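Local coordinates for putative metal binding protein (Coccidioides immitis, PDB 3CVG), which is a putative metal-binding protein of the periplasmic-binding-protein superfamily, modelled here with bound calcium, whose physiological ligand and precise role remain to be established, at residues 22-27 with 77-82; 36-41 with 266-271; 93-98 with 238-243; 99-104 with 234-239; 203-208 with 276-281. All blocks are in the same frame, centred on the assembly; numbering follows the deposited sequence.

How the contacts relate
Contacts 1 and 4 form the buried and half-buried heart of this periplasmic-binding-protein-like fold: strand 77-80 lies between strand 20-26 and strand 234-241, and strand 234-241 in turn pairs with strand 100-111. Contact 3 continues strand 234-241 outward, where two backbone bonds and a glutamate stem replace regular pairing. Contact 2 has no polar bond across it; aliphatic groups and the Phe271 ring join two helices, and Ile268 reaches on to Ala102 and Phe103 of contact 4. Contact 5 lies at the surface, with ring-edge contacts, a methyl on a glycine and a bridging water, yet its 276-281 segment bonds to Arg104 of contact 4 and to Phe271 of contact 2.

Contact 1: 22-27 with 77-82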
# COMPACT_ATOMS: atom_id res chain seq x y z
N LEU A 22 -3.38 -22.25 -6.53
CA LEU A 22 -2.64 -21.00 -6.36
C LEU A 22 -3.22 -20.18 -5.22
O LEU A 22 -4.35 -19.68 -5.30
CB LEU A 22 -2.66 -20.18 -7.66
CG LEU A 22 -1.91 -18.83 -7.63
CD1 LEU A 22 -0.47 -19.05 -7.21
CD2 LEU A 22 -1.97 -18.17 -9.00
N ARG A 23 -2.44 -20.04 -4.15
CA ARG A 23 -2.85 -19.28 -2.97
C ARG A 23 -1.96 -18.04 -2.86
O ARG A 23 -0.73 -18.15 -2.81
CB ARG A 23 -2.71 -20.14 -1.72
CG ARG A 23 -3.55 -21.41 -1.75
CD ARG A 23 -3.05 -22.40 -0.72
NE ARG A 23 -1.69 -22.81 -1.03
CZ ARG A 23 -0.85 -23.36 -0.15
NH1 ARG A 23 -1.23 -23.56 1.10
NH2 ARG A 23 0.38 -23.70 -0.53
N ILE A 24 -2.59 -16.87 -2.80
CA ILE A 24 -1.87 -15.61 -2.72
C ILE A 24 -2.18 -14.83 -1.44
O ILE A 24 -3.35 -14.61 -1.11
CB ILE A 24 -2.22 -14.68 -3.91
CG1 ILE A 24 -2.12 -15.45 -5.22
CG2 ILE A 24 -1.27 -13.50 -3.94
CD1 ILE A 24 -2.68 -14.69 -6.41
N GLY A 25 -1.14 -14.43 -0.73
CA GLY A 25 -1.32 -13.65 0.48
C GLY A 25 -1.03 -12.20 0.16
O GLY A 25 0.01 -11.87 -0.40
N ASN A 26 -1.96 -11.31 0.50
CA ASN A 26 -1.78 -9.90 0.22
C ASN A 26 -2.77 -9.07 1.02
O ASN A 26 -3.71 -9.60 1.60
CB ASN A 26 -1.97 -9.62 -1.28
CG ASN A 26 -1.86 -8.14 -1.61
OD1 ASN A 26 -0.84 -7.50 -1.35
ND2 ASN A 26 -2.92 -7.58 -2.19
N GLY A 27 -2.55 -7.76 1.03
CA GLY A 27 -3.44 -6.89 1.77
C GLY A 27 -4.22 -5.94 0.88
O GLY A 27 -5.36 -6.22 0.50
N VAL A 77 2.34 -17.68 -2.94
CA VAL A 77 2.98 -16.43 -3.30
C VAL A 77 2.44 -15.32 -2.42
O VAL A 77 1.45 -15.50 -1.72
CB VAL A 77 2.73 -16.06 -4.78
CG1 VAL A 77 3.47 -17.03 -5.69
CG2 VAL A 77 1.24 -16.10 -5.07
N GLY A 78 3.12 -14.18 -2.45
CA GLY A 78 2.68 -13.06 -1.65
C GLY A 78 3.10 -11.76 -2.28
O GLY A 78 4.24 -11.60 -2.73
N ILE A 79 2.16 -10.82 -2.36
CA ILE A 79 2.48 -9.51 -2.90
C ILE A 79 2.75 -8.69 -1.66
O ILE A 79 1.86 -8.49 -0.81
CB ILE A 79 1.31 -8.93 -3.71
CG1 ILE A 79 0.99 -9.85 -4.89
CG2 ILE A 79 1.67 -7.53 -4.21
CD1 ILE A 79 -0.11 -9.34 -5.79
N THR A 80 3.98 -8.22 -1.53
CA THR A 80 4.39 -7.46 -0.37
C THR A 80 4.76 -6.02 -0.68
O THR A 80 4.94 -5.64 -1.84
CB THR A 80 5.56 -8.19 0.31
OG1 THR A 80 6.60 -8.43 -0.64
CG2 THR A 80 5.09 -9.52 0.86
N TYR A 81 4.88 -5.22 0.37
CA TYR A 81 5.21 -3.81 0.24
C TYR A 81 6.41 -3.38 1.08
O TYR A 81 6.41 -2.29 1.65
CB TYR A 81 3.99 -2.98 0.65
CG TYR A 81 2.71 -3.38 -0.05
CD1 TYR A 81 2.31 -2.75 -1.22
CD2 TYR A 81 1.90 -4.39 0.48
CE1 TYR A 81 1.12 -3.11 -1.85
CE2 TYR A 81 0.70 -4.75 -0.14
CZ TYR A 81 0.32 -4.10 -1.30
OH TYR A 81 -0.87 -4.44 -1.90
N SER A 82 7.42 -4.24 1.17
CA SER A 82 8.61 -3.89 1.95
C SER A 82 9.87 -4.54 1.37
O SER A 82 10.18 -5.69 1.67
CB SER A 82 8.43 -4.32 3.41
OG SER A 82 9.61 -4.04 4.17
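This is a buried pairing of two parallel beta-strands, 22-26 and 77-80, in the alpha/beta core expected of a periplasmic-binding-protein fold; strand 55-60 adjoins 22-26, and strand 234-241 adjoins 77-80. The segment axes run at 24° to each other. Three backbone bonds form the ladder: Val77 N gives to Arg23 O at 3.1 Å, Gly25 N to Val77 O at 3.0 Å, and Ile79 N to Gly25 O at 3.1 Å. The first and last meet their acceptors nearly along the C=O axis. Gly25 and Gly78 pair at 4.6 Å, CA to CA, and glycine suits the second place, since its bare CA makes a C-H...O contact to Gly25 O. On the face bearing Ile24 and Val77, branched aliphatic residues pack against helix 248-259, Ile24 on Phe254 and Val77 on Ala251. Arg23 turns its guanidinium to Asp76 in a salt bridge. The Tyr81 and Asn26 side chains cross at about a right angle, amide and ring planes 35° apart; the Tyr81 hydroxyl bonds to Ala29 N, and its side chain lies about 7 Å from the calcium ion. Val77 and Ile24 lie side by side, pointing the same way; with Val77 CG1 anti to the carbonyl carbon (chi1 -69°), CG2 falls in the crowded position between backbone N and carbonyl carbon and presses on Ile24 CG1 at 3.4 Å, tighter than van der Waals contact.

Contact 2: 36-41 with 266-271; sequences KELADA and KVIEGF
Val267 sets its two methyls against the flank of helix 34-47, overlapping Glu37, Leu38 and Ala41 in a helix-to-helix contact with the end of helix 264-269, within the alpha/beta fold expected of the binding-protein superfamily. The beta-branch makes this wide reach possible. CG1, anti to the backbone N (chi1 177°), meets Leu38 CD1 at 3.6 Å and also touches Glu37 CB at 3.8 Å, while CG2 turns the other way to meet Ala41 CB at 3.7 Å. Ala41 suits its place one turn on from Leu38 by offering a single methyl to that branch. The backbones come nearest at Leu38 and Val267, 6.6 Å apart, CA to CA. Leu38 crosses Val267 obliquely, and its chi1 of -98° departs from a staggered value, swinging CD1 between the valine and Ile268, whose CG1 lies 4.2 Å from that methyl. Leu258 of helix 248-259 packs on Leu38 as well, so the leucine is buried among three helices. No hydrogen bond crosses the contact. At its exposed edge Glu37 serves by its aliphatic stem: the chain bends at chi2 (-59°), the carboxylate plane lies oblique to the Phe271 ring, and Glu37 CG touches Phe271 CD1 at 3.8 Å.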
# COMPACT_ATOMS: atom_id res chain seq x y z
N LYS A 36 -8.35 -9.98 -7.93
CA LYS A 36 -9.42 -10.67 -8.63
C LYS A 36 -9.15 -10.64 -10.13
O LYS A 36 -9.15 -11.68 -10.79
CB LYS A 36 -10.77 -9.99 -8.36
CG LYS A 36 -11.95 -10.66 -9.07
CD LYS A 36 -13.29 -10.15 -8.55
CE LYS A 36 -14.45 -10.91 -9.17
NZ LYS A 36 -15.77 -10.44 -8.65
N GLU A 37 -8.91 -9.44 -10.66
CA GLU A 37 -8.62 -9.25 -12.08
C GLU A 37 -7.41 -10.08 -12.48
O GLU A 37 -7.43 -10.78 -13.49
CB GLU A 37 -8.35 -7.78 -12.38
CG GLU A 37 -9.56 -6.96 -12.80
CD GLU A 37 -10.21 -7.51 -14.05
OE1 GLU A 37 -10.94 -8.52 -13.95
OE2 GLU A 37 -9.99 -6.93 -15.14
N LEU A 38 -6.35 -9.98 -11.69
CA LEU A 38 -5.12 -10.73 -11.95
C LEU A 38 -5.38 -12.23 -12.01
O LEU A 38 -5.05 -12.89 -12.99
CB LEU A 38 -4.08 -10.43 -10.87
CG LEU A 38 -3.00 -9.38 -11.17
CD1 LEU A 38 -3.58 -8.21 -11.95
CD2 LEU A 38 -2.39 -8.92 -9.85
N ALA A 39 -5.97 -12.77 -10.95
CA ALA A 39 -6.27 -14.19 -10.87
C ALA A 39 -7.15 -14.68 -12.02
O ALA A 39 -6.89 -15.73 -12.61
CB ALA A 39 -6.92 -14.51 -9.53
N ASP A 40 -8.20 -13.92 -12.33
CA ASP A 40 -9.10 -14.31 -13.42
C ASP A 40 -8.38 -14.26 -14.76
O ASP A 40 -8.71 -15.01 -15.68
CB ASP A 40 -10.32 -13.38 -13.46
CG ASP A 40 -11.31 -13.66 -12.34
OD1 ASP A 40 -11.22 -14.75 -11.73
OD2 ASP A 40 -12.17 -12.79 -12.07
N ALA A 41 -7.38 -13.38 -14.87
CA ALA A 41 -6.62 -13.25 -16.10
C ALA A 41 -5.58 -14.35 -16.24
O ALA A 41 -5.27 -14.79 -17.35
CB ALA A 41 -5.95 -11.88 -16.15
N LYS A 266 -0.37 -5.86 -18.36
CA LYS A 266 -1.46 -5.35 -19.18
C LYS A 266 -2.72 -5.17 -18.33
O LYS A 266 -3.44 -4.18 -18.48
CB LYS A 266 -1.75 -6.30 -20.34
CG LYS A 266 -2.88 -5.84 -21.25
CD LYS A 266 -3.00 -6.73 -22.49
CE LYS A 266 -4.07 -6.19 -23.43
NZ LYS A 266 -4.05 -6.89 -24.75
N VAL A 267 -2.98 -6.13 -17.44
CA VAL A 267 -4.15 -6.09 -16.56
C VAL A 267 -4.04 -4.96 -15.55
O VAL A 267 -5.04 -4.33 -15.20
CB VAL A 267 -4.32 -7.42 -15.80
CG1 VAL A 267 -5.50 -7.32 -14.83
CG2 VAL A 267 -4.54 -8.56 -16.78
N ILE A 268 -2.82 -4.71 -15.07
CA ILE A 268 -2.59 -3.64 -14.10
C ILE A 268 -2.76 -2.28 -14.77
O ILE A 268 -3.41 -1.38 -14.24
CB ILE A 268 -1.17 -3.71 -13.51
CG1 ILE A 268 -1.04 -4.96 -12.64
CG2 ILE A 268 -0.86 -2.45 -12.72
CD1 ILE A 268 0.38 -5.26 -12.22
N GLU A 269 -2.16 -2.14 -15.95
CA GLU A 269 -2.24 -0.89 -16.70
C GLU A 269 -3.69 -0.50 -16.99
O GLU A 269 -4.00 0.67 -17.18
CB GLU A 269 -1.43 -1.02 -18.00
CG GLU A 269 -1.13 0.29 -18.70
CD GLU A 269 0.19 0.23 -19.45
OE1 GLU A 269 0.36 -0.66 -20.31
OE2 GLU A 269 1.07 1.08 -19.17
N GLY A 270 -4.57 -1.49 -17.02
CA GLY A 270 -5.97 -1.21 -17.31
C GLY A 270 -6.92 -1.31 -16.13
O GLY A 270 -8.12 -1.11 -16.29
N PHE A 271 -6.39 -1.62 -14.95
CA PHE A 271 -7.24 -1.74 -13.76
C PHE A 271 -7.61 -0.36 -13.24
O PHE A 271 -6.74 0.41 -12.83
CB PHE A 271 -6.52 -2.53 -12.67
CG PHE A 271 -7.39 -2.81 -11.48
CD1 PHE A 271 -8.62 -3.45 -11.64
CD2 PHE A 271 -6.97 -2.46 -10.20
CE1 PHE A 271 -9.42 -3.72 -10.54
CE2 PHE A 271 -7.78 -2.73 -9.09
CZ PHE A 271 -9.00 -3.36 -9.26

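Contact 3: 93-98 with 238-243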
# COMPACT_ATOMS: atom_id res chain seq x y z
N GLY A 93 15.65 -18.10 3.28
CA GLY A 93 15.24 -19.26 2.50
C GLY A 93 13.74 -19.45 2.52
O GLY A 93 13.22 -20.49 2.09
N ILE A 94 13.02 -18.46 3.05
CA ILE A 94 11.56 -18.51 3.11
C ILE A 94 11.00 -18.25 1.72
O ILE A 94 9.97 -18.82 1.34
CB ILE A 94 10.99 -17.43 4.06
CG1 ILE A 94 11.18 -17.86 5.51
CG2 ILE A 94 9.51 -17.20 3.76
CD1 ILE A 94 10.75 -16.80 6.52
N SER A 95 11.67 -17.37 0.99
CA SER A 95 11.25 -17.00 -0.36
C SER A 95 12.32 -17.32 -1.39
O SER A 95 13.51 -17.34 -1.09
CB SER A 95 10.95 -15.49 -0.42
OG SER A 95 9.86 -15.13 0.40
N GLU A 96 11.88 -17.58 -2.62
CA GLU A 96 12.79 -17.88 -3.71
C GLU A 96 13.44 -16.58 -4.15
O GLU A 96 12.88 -15.50 -3.97
CB GLU A 96 12.01 -18.45 -4.90
CG GLU A 96 11.36 -19.79 -4.67
CD GLU A 96 12.29 -20.94 -4.98
OE1 GLU A 96 13.27 -21.15 -4.22
OE2 GLU A 96 12.06 -21.62 -6.00
N SER A 97 14.63 -16.68 -4.72
CA SER A 97 15.33 -15.51 -5.23
C SER A 97 15.11 -15.57 -6.74
O SER A 97 15.21 -16.64 -7.34
CB SER A 97 16.82 -15.60 -4.92
OG SER A 97 17.51 -14.45 -5.38
N PRO A 98 14.80 -14.43 -7.37
CA PRO A 98 14.64 -13.10 -6.78
C PRO A 98 13.17 -12.77 -6.59
O PRO A 98 12.29 -13.59 -6.89
CB PRO A 98 15.27 -12.20 -7.82
CG PRO A 98 14.73 -12.82 -9.09
CD PRO A 98 14.89 -14.33 -8.84
N HIS A 238 5.91 -6.06 -4.60
CA HIS A 238 6.69 -7.15 -5.16
C HIS A 238 6.00 -8.48 -4.87
O HIS A 238 5.27 -8.61 -3.87
CB HIS A 238 8.10 -7.20 -4.57
CG HIS A 238 9.04 -6.18 -5.12
ND1 HIS A 238 9.01 -4.85 -4.75
CD2 HIS A 238 10.05 -6.30 -6.02
CE1 HIS A 238 9.96 -4.20 -5.39
NE2 HIS A 238 10.61 -5.05 -6.17
N LEU A 239 6.23 -9.47 -5.73
CA LEU A 239 5.67 -10.80 -5.52
C LEU A 239 6.77 -11.70 -4.98
O LEU A 239 7.92 -11.62 -5.43
CB LEU A 239 5.16 -11.39 -6.84
CG LEU A 239 4.58 -12.80 -6.68
CD1 LEU A 239 3.22 -12.71 -6.02
CD2 LEU A 239 4.45 -13.48 -8.04
N LEU A 240 6.43 -12.54 -4.02
CA LEU A 240 7.39 -13.46 -3.44
C LEU A 240 6.94 -14.89 -3.72
O LEU A 240 5.78 -15.23 -3.50
CB LEU A 240 7.50 -13.26 -1.92
CG LEU A 240 8.11 -11.95 -1.42
CD1 LEU A 240 8.05 -11.91 0.11
CD2 LEU A 240 9.56 -11.83 -1.89
N VAL A 241 7.86 -15.70 -4.23
CA VAL A 241 7.56 -17.10 -4.50
C VAL A 241 8.09 -17.91 -3.33
O VAL A 241 9.29 -17.90 -3.05
CB VAL A 241 8.23 -17.57 -5.81
CG1 VAL A 241 8.10 -19.08 -5.97
CG2 VAL A 241 7.59 -16.86 -7.00
N GLY A 242 7.19 -18.60 -2.65
CA GLY A 242 7.58 -19.40 -1.50
C GLY A 242 8.53 -20.52 -1.86
O GLY A 242 8.35 -21.20 -2.87
N ALA A 243 9.56 -20.72 -1.04
CA ALA A 243 10.54 -21.77 -1.27
C ALA A 243 9.95 -23.16 -1.03
O ALA A 243 10.23 -24.10 -1.76
CB ALA A 243 11.76 -21.57 -0.38
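Glu96 and Val241 cross obliquely, the stem of the acid passing over the branched flank of the valine. Glu96 CG is anti to its own carbonyl carbon (chi1 -66°) and reaches Val241 CG1 at 3.6 Å; the chain then bends at chi2 (-88°), bringing the carboxylate toward Ala243, where OE1 passes 4.1 Å from Ala243 CB. A long acid suits this partly exposed site: its carbons cover the valine while its charged end lies beside Ala243. Ser95 is turned otherwise: OG sits over the Leu240 side chain, 3.7 Å from Leu240 CD1, and bonds to Ser89 OG of helix 83-91. Behind these side chains lies a single backbone bridge, Ser95 with Gly242, toward the C-terminal side of strand 234-241, where the loop after helix 83-91 docks. Glu96 N gives a short bond of 2.6 Å to Val241 O, nearly along the C=O axis. Ala243 N gives a straight one, 175° at the hydrogen, to Ile94 O at 3.1 Å, from above that carbonyl's plane. Gly93, in the Schellman motif ending the helix, has backbone angles at which a CB would jam against the preceding carbonyl O, calling for glycine; its own O lies 3.1 Å from Ala243 CB.

Contact 4: 99-104 with 234-239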
# COMPACT_ATOMS: atom_id res chain seq x y z
N SER A 99 12.90 -11.57 -6.08
CA SER A 99 11.53 -11.11 -5.89
C SER A 99 11.13 -10.58 -7.26
O SER A 99 11.99 -10.39 -8.12
CB SER A 99 11.47 -9.98 -4.87
OG SER A 99 12.09 -8.81 -5.36
N TYR A 100 9.84 -10.34 -7.46
CA TYR A 100 9.34 -9.84 -8.74
C TYR A 100 8.60 -8.51 -8.55
O TYR A 100 7.62 -8.44 -7.81
CB TYR A 100 8.39 -10.86 -9.36
CG TYR A 100 9.01 -12.22 -9.59
CD1 TYR A 100 9.79 -12.48 -10.72
CD2 TYR A 100 8.85 -13.25 -8.66
CE1 TYR A 100 10.39 -13.72 -10.92
CE2 TYR A 100 9.44 -14.49 -8.84
CZ TYR A 100 10.21 -14.72 -9.98
OH TYR A 100 10.80 -15.95 -10.16
N TYR A 101 9.08 -7.46 -9.22
CA TYR A 101 8.45 -6.15 -9.12
C TYR A 101 7.11 -6.28 -9.84
O TYR A 101 7.08 -6.52 -11.05
CB TYR A 101 9.30 -5.08 -9.82
CG TYR A 101 9.19 -3.69 -9.23
CD1 TYR A 101 7.96 -3.19 -8.77
CD2 TYR A 101 10.31 -2.85 -9.15
CE1 TYR A 101 7.86 -1.89 -8.24
CE2 TYR A 101 10.21 -1.55 -8.64
CZ TYR A 101 8.99 -1.08 -8.19
OH TYR A 101 8.89 0.20 -7.66
N ALA A 102 6.01 -6.13 -9.11
CA ALA A 102 4.66 -6.28 -9.67
C ALA A 102 3.99 -5.00 -10.15
O ALA A 102 3.52 -4.92 -11.29
CB ALA A 102 3.76 -6.98 -8.66
N PHE A 103 3.92 -4.00 -9.28
CA PHE A 103 3.31 -2.74 -9.64
C PHE A 103 3.71 -1.64 -8.66
O PHE A 103 4.37 -1.90 -7.65
CB PHE A 103 1.78 -2.88 -9.72
CG PHE A 103 1.11 -3.27 -8.43
CD1 PHE A 103 0.76 -2.31 -7.49
CD2 PHE A 103 0.83 -4.61 -8.16
CE1 PHE A 103 0.14 -2.67 -6.30
CE2 PHE A 103 0.20 -4.98 -6.97
CZ PHE A 103 -0.15 -4.01 -6.04
N ARG A 104 3.31 -0.41 -8.97
CA ARG A 104 3.64 0.73 -8.12
C ARG A 104 2.39 1.45 -7.62
O ARG A 104 1.58 1.95 -8.40
CB ARG A 104 4.56 1.70 -8.88
CG ARG A 104 6.00 1.17 -9.08
CD ARG A 104 6.86 2.06 -10.01
NE ARG A 104 6.44 1.96 -11.41
CZ ARG A 104 7.06 2.55 -12.44
NH1 ARG A 104 8.14 3.29 -12.24
NH2 ARG A 104 6.59 2.40 -13.67
N LEU A 234 6.43 6.65 -2.67
CA LEU A 234 6.21 5.59 -3.65
C LEU A 234 5.96 4.31 -2.86
O LEU A 234 6.65 4.05 -1.87
CB LEU A 234 7.45 5.40 -4.54
CG LEU A 234 7.41 4.18 -5.47
CD1 LEU A 234 6.31 4.36 -6.51
CD2 LEU A 234 8.77 3.99 -6.16
N ASN A 235 4.98 3.52 -3.27
CA ASN A 235 4.67 2.28 -2.56
C ASN A 235 4.79 1.08 -3.49
O ASN A 235 3.81 0.58 -4.02
CB ASN A 235 3.26 2.34 -1.96
CG ASN A 235 2.93 1.13 -1.10
OD1 ASN A 235 3.80 0.57 -0.44
ND2 ASN A 235 1.66 0.74 -1.09
N PRO A 236 6.03 0.60 -3.69
CA PRO A 236 6.27 -0.55 -4.56
C PRO A 236 5.73 -1.87 -4.03
O PRO A 236 5.80 -2.15 -2.83
CB PRO A 236 7.79 -0.55 -4.71
CG PRO A 236 8.24 -0.04 -3.37
CD PRO A 236 7.28 1.11 -3.12
N ALA A 237 5.21 -2.68 -4.95
CA ALA A 237 4.66 -3.98 -4.61
C ALA A 237 5.47 -5.04 -5.34
O ALA A 237 5.70 -4.92 -6.54
CB ALA A 237 3.19 -4.06 -5.03
N HIS A 238 5.91 -6.06 -4.60
CA HIS A 238 6.69 -7.15 -5.16
C HIS A 238 6.00 -8.48 -4.87
O HIS A 238 5.27 -8.61 -3.87
CB HIS A 238 8.10 -7.20 -4.57
CG HIS A 238 9.04 -6.18 -5.12
ND1 HIS A 238 9.01 -4.85 -4.75
CD2 HIS A 238 10.05 -6.30 -6.02
CE1 HIS A 238 9.96 -4.20 -5.39
NE2 HIS A 238 10.61 -5.05 -6.17
N LEU A 239 6.23 -9.47 -5.73
CA LEU A 239 5.67 -10.80 -5.52
C LEU A 239 6.77 -11.70 -4.98
O LEU A 239 7.92 -11.62 -5.43
CB LEU A 239 5.16 -11.39 -6.84
CG LEU A 239 4.58 -12.80 -6.68
CD1 LEU A 239 3.22 -12.71 -6.02
CD2 LEU A 239 4.45 -13.48 -8.04
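A classic beta bulge breaks the antiparallel pairing of strands 100-111 and 234-241 in the core of the binding-protein fold. Ala102 and Phe103 both face Ala237, whose carbonyl O takes two N-H groups: that of Ala102 at 2.9 Å and, weakly, that of Phe103 at 3.4 Å. Ala237 N answers to Phe103 O, while Tyr100 and Leu239 form a regular hydrogen-bonded pair, with Leu239 N giving to Tyr100 O at 2.7 Å. On the face bearing Tyr101 and His238, the two rings make an offset stack, centroids 4.4 Å apart and planes at 28°. The tyrosine's far end reaches Pro236, its OH 3.2 Å from Pro236 CB; a proline, having no N-H to give, suits a non-hydrogen-bonded pair, here with Arg104. On the other face Phe103 CG takes the crowded position between backbone N and carbonyl carbon (chi1 62°), folding the ring back over its neighbour strand. Ala237 CB thus sits over the ring face, 3.5 Å from the Phe103 ring centroid, a CH-pi contact that a small methyl allows. Beyond this face, Ile79 of strand 77-80 touches both Phe103 and Ala237, helix 248-259 covers Tyr100, Ala102 and Leu239, and the Tyr279 ring of strand 276-281 meets Phe103.

Contact 5: 203-208 with 276-281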
# COMPACT_ATOMS: atom_id res chain seq x y z
N THR A 203 -2.37 8.73 3.43
CA THR A 203 -3.34 7.76 2.94
C THR A 203 -2.81 7.26 1.60
O THR A 203 -1.68 7.57 1.23
CB THR A 203 -4.75 8.42 2.78
OG1 THR A 203 -5.72 7.44 2.37
CG2 THR A 203 -4.71 9.54 1.73
N ASP A 204 -3.60 6.49 0.86
CA ASP A 204 -3.12 6.01 -0.43
C ASP A 204 -4.09 6.39 -1.54
O ASP A 204 -5.27 6.66 -1.28
CB ASP A 204 -2.90 4.49 -0.41
CG ASP A 204 -4.16 3.72 -0.11
OD1 ASP A 204 -4.57 3.65 1.07
OD2 ASP A 204 -4.77 3.19 -1.06
N TYR A 205 -3.59 6.41 -2.77
CA TYR A 205 -4.40 6.79 -3.92
C TYR A 205 -5.72 6.03 -4.05
O TYR A 205 -6.76 6.63 -4.28
CB TYR A 205 -3.59 6.63 -5.21
CG TYR A 205 -4.24 7.27 -6.42
CD1 TYR A 205 -4.76 8.56 -6.36
CD2 TYR A 205 -4.30 6.59 -7.64
CE1 TYR A 205 -5.32 9.17 -7.48
CE2 TYR A 205 -4.86 7.18 -8.77
CZ TYR A 205 -5.37 8.47 -8.69
OH TYR A 205 -5.94 9.05 -9.79
N GLY A 206 -5.66 4.70 -3.90
CA GLY A 206 -6.85 3.87 -4.02
C GLY A 206 -7.93 4.16 -3.00
O GLY A 206 -9.13 4.13 -3.31
N THR A 207 -7.52 4.44 -1.77
CA THR A 207 -8.46 4.76 -0.70
C THR A 207 -9.13 6.09 -1.04
O THR A 207 -10.34 6.25 -0.89
CB THR A 207 -7.73 4.88 0.65
OG1 THR A 207 -7.10 3.63 0.95
CG2 THR A 207 -8.70 5.24 1.77
N TYR A 208 -8.32 7.03 -1.52
CA TYR A 208 -8.81 8.35 -1.92
C TYR A 208 -9.92 8.23 -2.98
O TYR A 208 -10.96 8.90 -2.89
CB TYR A 208 -7.65 9.17 -2.49
CG TYR A 208 -8.06 10.47 -3.15
CD1 TYR A 208 -8.61 11.51 -2.40
CD2 TYR A 208 -7.89 10.66 -4.52
CE1 TYR A 208 -8.99 12.71 -3.00
CE2 TYR A 208 -8.27 11.86 -5.14
CZ TYR A 208 -8.81 12.87 -4.37
OH TYR A 208 -9.18 14.06 -4.96
N GLN A 276 -10.17 5.99 -12.94
CA GLN A 276 -8.74 6.33 -12.96
C GLN A 276 -7.89 5.07 -12.86
O GLN A 276 -8.27 4.10 -12.20
CB GLN A 276 -8.38 7.22 -11.76
CG GLN A 276 -9.06 8.58 -11.71
CD GLN A 276 -8.68 9.46 -12.87
OE1 GLN A 276 -7.50 9.55 -13.24
NE2 GLN A 276 -9.66 10.14 -13.45
N GLN A 277 -6.74 5.08 -13.52
CA GLN A 277 -5.84 3.93 -13.43
C GLN A 277 -5.40 3.94 -11.98
O GLN A 277 -4.85 4.94 -11.51
CB GLN A 277 -4.62 4.10 -14.34
CG GLN A 277 -3.61 2.95 -14.19
CD GLN A 277 -2.41 3.10 -15.11
OE1 GLN A 277 -1.66 4.07 -15.02
NE2 GLN A 277 -2.22 2.14 -16.00
N LEU A 278 -5.64 2.85 -11.27
CA LEU A 278 -5.28 2.78 -9.86
C LEU A 278 -3.79 2.71 -9.58
O LEU A 278 -3.25 3.53 -8.83
CB LEU A 278 -5.98 1.58 -9.21
CG LEU A 278 -5.66 1.34 -7.74
CD1 LEU A 278 -5.89 2.61 -6.94
CD2 LEU A 278 -6.51 0.20 -7.22
N TYR A 279 -3.12 1.73 -10.19
CA TYR A 279 -1.69 1.53 -9.99
C TYR A 279 -0.87 1.73 -11.26
O TYR A 279 -1.38 1.61 -12.37
CB TYR A 279 -1.43 0.10 -9.51
CG TYR A 279 -2.21 -0.35 -8.30
CD1 TYR A 279 -3.11 -1.41 -8.39
CD2 TYR A 279 -2.01 0.24 -7.05
CE1 TYR A 279 -3.79 -1.88 -7.27
CE2 TYR A 279 -2.69 -0.22 -5.92
CZ TYR A 279 -3.58 -1.28 -6.04
OH TYR A 279 -4.24 -1.76 -4.93
N SER A 280 0.41 2.04 -11.08
CA SER A 280 1.30 2.21 -12.22
C SER A 280 1.97 0.87 -12.47
O SER A 280 2.21 0.09 -11.54
CB SER A 280 2.38 3.26 -11.93
OG SER A 280 1.82 4.56 -11.88
N PRO A 281 2.26 0.56 -13.74
CA PRO A 281 2.91 -0.71 -14.07
C PRO A 281 4.30 -0.73 -13.44
O PRO A 281 4.85 0.32 -13.09
CB PRO A 281 2.97 -0.68 -15.60
CG PRO A 281 1.76 0.14 -15.96
CD PRO A 281 1.82 1.26 -14.96
O HOH W 1 -4.51 7.32 -12.25
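Tyr205 lays its ring edge against segment 276-281 where strand 200-204 and helix 205-208 meet the C-terminal strand; CG anti to the backbone N (chi1 -168°) puts it there. Leu278 O lies near the ring plane at 3.4 Å from Tyr205 CD2, and Gln277 O, likewise in plane, at 3.5 Å from Tyr205 CE2; the weakly positive C-H rim of the ring faces both carbonyl oxygens. The hydroxyl end crosses Gln276 at about a right angle, with Tyr205 OH 3.6 Å from Gln276 CB. Apolar contact follows at Leu278 CD1, which is 4.3 Å from Tyr205 CD2 and, since Gly206 lacks a side chain, closes to 3.3 Å from Gly206 CA. Water-mediated bonding is slighter: one water donates to Gln277 O at 2.5 Å and makes a weak bond with Tyr205 OH. Within segment 203-208, Asp204 is the N-cap of the short helix, its OD2 accepting from Thr207 N at 3.1 Å and its OD1 from Thr207 OG1. A cation-pi partner, Lys224, also meets the Tyr205 ring. With no direct hydrogen bond across, segment 276-281 is joined to the first turn of the helix, at Tyr205 and Gly206, by shape more than by directional bonds.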